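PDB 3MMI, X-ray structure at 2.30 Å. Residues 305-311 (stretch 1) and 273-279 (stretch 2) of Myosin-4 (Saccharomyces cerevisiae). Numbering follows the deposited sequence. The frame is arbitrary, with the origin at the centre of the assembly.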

# COMPACT_ATOMS: atom_id res chain seq x y z
N ALA A 305 4.31 0.09 25.24
CA ALA A 305 5.19 1.19 24.71
C ALA A 305 4.52 2.54 24.86
O ALA A 305 5.13 3.61 25.12
CB ALA A 305 5.51 0.93 23.27
N ILE A 306 3.22 2.54 24.65
CA ILE A 306 2.49 3.82 24.64
C ILE A 306 2.36 4.37 26.07
O ILE A 306 2.63 5.53 26.34
CB ILE A 306 1.07 3.72 24.05
CG1 ILE A 306 1.07 3.55 22.50
CG2 ILE A 306 0.18 4.90 24.51
CD1 ILE A 306 -0.12 2.75 22.10
N LEU A 307 2.01 3.51 27.00
CA LEU A 307 1.90 3.92 28.38
C LEU A 307 3.24 4.23 29.14
O LEU A 307 3.20 4.97 30.12
CB LEU A 307 1.20 2.80 29.19
CG LEU A 307 -0.23 2.36 28.71
CD1 LEU A 307 -0.92 1.28 29.49
CD2 LEU A 307 -1.10 3.57 28.75
N LEU A 308 4.38 3.61 28.78
CA LEU A 308 5.64 3.97 29.41
C LEU A 308 6.02 5.39 29.04
O LEU A 308 6.84 5.96 29.71
CB LEU A 308 6.77 2.97 28.93
CG LEU A 308 6.55 1.59 29.56
CD1 LEU A 308 7.33 0.52 28.84
CD2 LEU A 308 6.81 1.62 31.05
N LYS A 309 5.52 5.90 27.90
CA LYS A 309 5.80 7.27 27.39
C LYS A 309 4.85 8.32 28.08
O LYS A 309 4.89 9.53 27.81
CB LYS A 309 5.61 7.35 25.88
CG LYS A 309 6.57 6.45 25.16
CD LYS A 309 6.24 6.53 23.68
CE LYS A 309 6.70 7.83 23.21
NZ LYS A 309 7.57 7.73 21.93
N TYR A 310 3.97 7.86 28.94
CA TYR A 310 3.00 8.76 29.51
C TYR A 310 3.52 9.72 30.58
O TYR A 310 3.90 9.32 31.65
CB TYR A 310 1.81 8.03 30.11
CG TYR A 310 0.61 8.93 30.24
CD1 TYR A 310 -0.46 8.85 29.34
CD2 TYR A 310 0.56 9.90 31.26
CE1 TYR A 310 -1.53 9.73 29.43
CE2 TYR A 310 -0.51 10.76 31.37
CZ TYR A 310 -1.56 10.67 30.45
OH TYR A 310 -2.67 11.54 30.54
N LYS A 311 3.51 11.01 30.29
CA LYS A 311 3.88 11.98 31.26
C LYS A 311 2.86 13.11 31.42
O LYS A 311 2.46 13.72 30.47
CB LYS A 311 5.26 12.54 30.91
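Stretch 2, residues 273-279: QAVKILQ

Stretch 2 packs against stretch 1 as a helix, and phi/psi values such as -62/-34 at Gln273 and -68/-26 at Leu278 are the direct evidence for that fold. Its backbone bonding agrees: Ile277 N donates to Gln273 O at 2.9 Å, the i-to-i-4 spacing of an alpha helix, while Leu278 N makes two weak bonds, to Ala274 O and to Val275 O, each at 3.3 Å. Stretch 1 is helical at its start and then leaves the helix: Tyr310, at -75/115, is in an extended conformation. Before that break, Lys309 N bonds to Ile306 O at 3.3 Å and Tyr310 N bonds weakly to Leu307 O at 3.2 Å, both three residues back, a tighter spacing than that of the regular alpha helix.

The register follows from the nearest CA pairs. Ile306 CA lies 6.9 Å from Ala274 CA, and Leu307 CA lies 7.7 Å from Leu278 CA, so one residue forward in stretch 1 accompanies one helical turn forward in stretch 2; the two run in the same general sense. The side-chain contacts keep the same order, running from Ile306 against Ala274 to Tyr310 against Leu278. These separations are short enough for side chains to meet directly. The two stretches together bury 290 Å², and touching residues are at least 28 positions apart in sequence.

Ile306 accounts for the largest share, with 83 Å² covered. Its CA-to-CB bond points toward stretch 2, and with chi1 at -73° (m) and chi2 at 149°, between wells, its CD1 and CG2 methyl groups lie against different neighbours. Ile306 CD1 reaches Ala274 CB at 3.6 Å, where the small alanine side chain meets the end of the isoleucine. Ile306 CG2 lies 3.8 Å from Leu278 CD2 and 4.0 Å from Ile277 CG2, so this one methyl group touches two successive residues of the helix.

Leu278, with 71 Å² covered, is the main counterpart on stretch 2. Its CA-to-CB bond points sideways, but the end of the side chain comes nearer, with chi1 at -81° (m) and chi2 at 171° (t). Leu278 CD2, the atom that meets Ile306, also lies 3.8 Å from Tyr310 CD1, which places this methyl group in contact with two residues of stretch 1.

Tyr310 and Ile277 each have 43 Å² covered, and both point their CA-to-CB bonds toward the other stretch. Tyr310, with chi1 at -160° (t), brings its ring edge to the backbone of Leu278: Tyr310 CE1 is 3.8 Å from Leu278 O, which lies near the ring plane. This is a contact of a ring carbon with a carbonyl, and the tyrosine hydroxyl is hydrogen-bonded elsewhere in the structure. Ile277 CG2, besides meeting Ile306, lies 4.0 Å from Leu307 CD2.

No hydrogen bond crosses between the stretches. Apart from the tyrosine-carbonyl approach, the closest contacts are between apolar side chains at 3.6 to 4.0 Å, distances typical of van der Waals packing.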

# COMPACT_ATOMS: atom_id res chain seq x y z
N GLN A 273 -6.31 3.78 17.68
CA GLN A 273 -6.34 3.20 19.02
C GLN A 273 -5.28 3.73 19.98
O GLN A 273 -5.57 3.88 21.12
CB GLN A 273 -6.31 1.69 19.00
CG GLN A 273 -7.33 1.04 18.15
CD GLN A 273 -8.58 0.75 18.84
OE1 GLN A 273 -9.05 1.48 19.69
NE2 GLN A 273 -9.16 -0.35 18.47
N ALA A 274 -4.09 4.05 19.46
CA ALA A 274 -2.90 4.49 20.32
C ALA A 274 -3.31 5.84 20.89
O ALA A 274 -3.17 6.10 22.06
CB ALA A 274 -1.66 4.66 19.41
N VAL A 275 -3.85 6.73 20.05
CA VAL A 275 -4.16 8.02 20.64
C VAL A 275 -5.47 7.97 21.44
O VAL A 275 -5.66 8.77 22.39
CB VAL A 275 -4.17 9.20 19.60
CG1 VAL A 275 -2.78 9.28 18.87
CG2 VAL A 275 -5.32 9.09 18.61
N LYS A 276 -6.34 7.00 21.21
CA LYS A 276 -7.47 6.87 22.08
C LYS A 276 -7.05 6.35 23.44
O LYS A 276 -7.53 6.78 24.43
CB LYS A 276 -8.63 6.05 21.48
CG LYS A 276 -9.42 6.78 20.40
CD LYS A 276 -10.55 5.95 19.85
CE LYS A 276 -11.47 6.74 18.94
NZ LYS A 276 -11.81 8.07 19.41
N ILE A 277 -6.09 5.44 23.45
CA ILE A 277 -5.59 4.94 24.71
C ILE A 277 -5.11 6.10 25.58
O ILE A 277 -5.27 6.09 26.78
CB ILE A 277 -4.46 3.87 24.44
CG1 ILE A 277 -5.18 2.55 24.19
CG2 ILE A 277 -3.55 3.79 25.60
CD1 ILE A 277 -4.43 1.64 23.44
N LEU A 278 -4.51 7.09 24.95
CA LEU A 278 -3.91 8.17 25.65
C LEU A 278 -4.97 9.04 26.35
O LEU A 278 -4.69 9.76 27.37
CB LEU A 278 -3.10 9.01 24.67
CG LEU A 278 -1.70 8.47 24.34
CD1 LEU A 278 -1.10 9.31 23.17
CD2 LEU A 278 -0.77 8.40 25.58
N GLN A 279 -6.18 9.02 25.81
CA GLN A 279 -7.25 9.74 26.43
C GLN A 279 -8.08 8.93 27.46
O GLN A 279 -8.83 9.54 28.17
CB GLN A 279 -8.16 10.36 25.37
CG GLN A 279 -7.42 11.18 24.33
CD GLN A 279 -8.22 11.33 23.04
OE1 GLN A 279 -9.08 12.18 23.02
NE2 GLN A 279 -7.90 10.60 21.94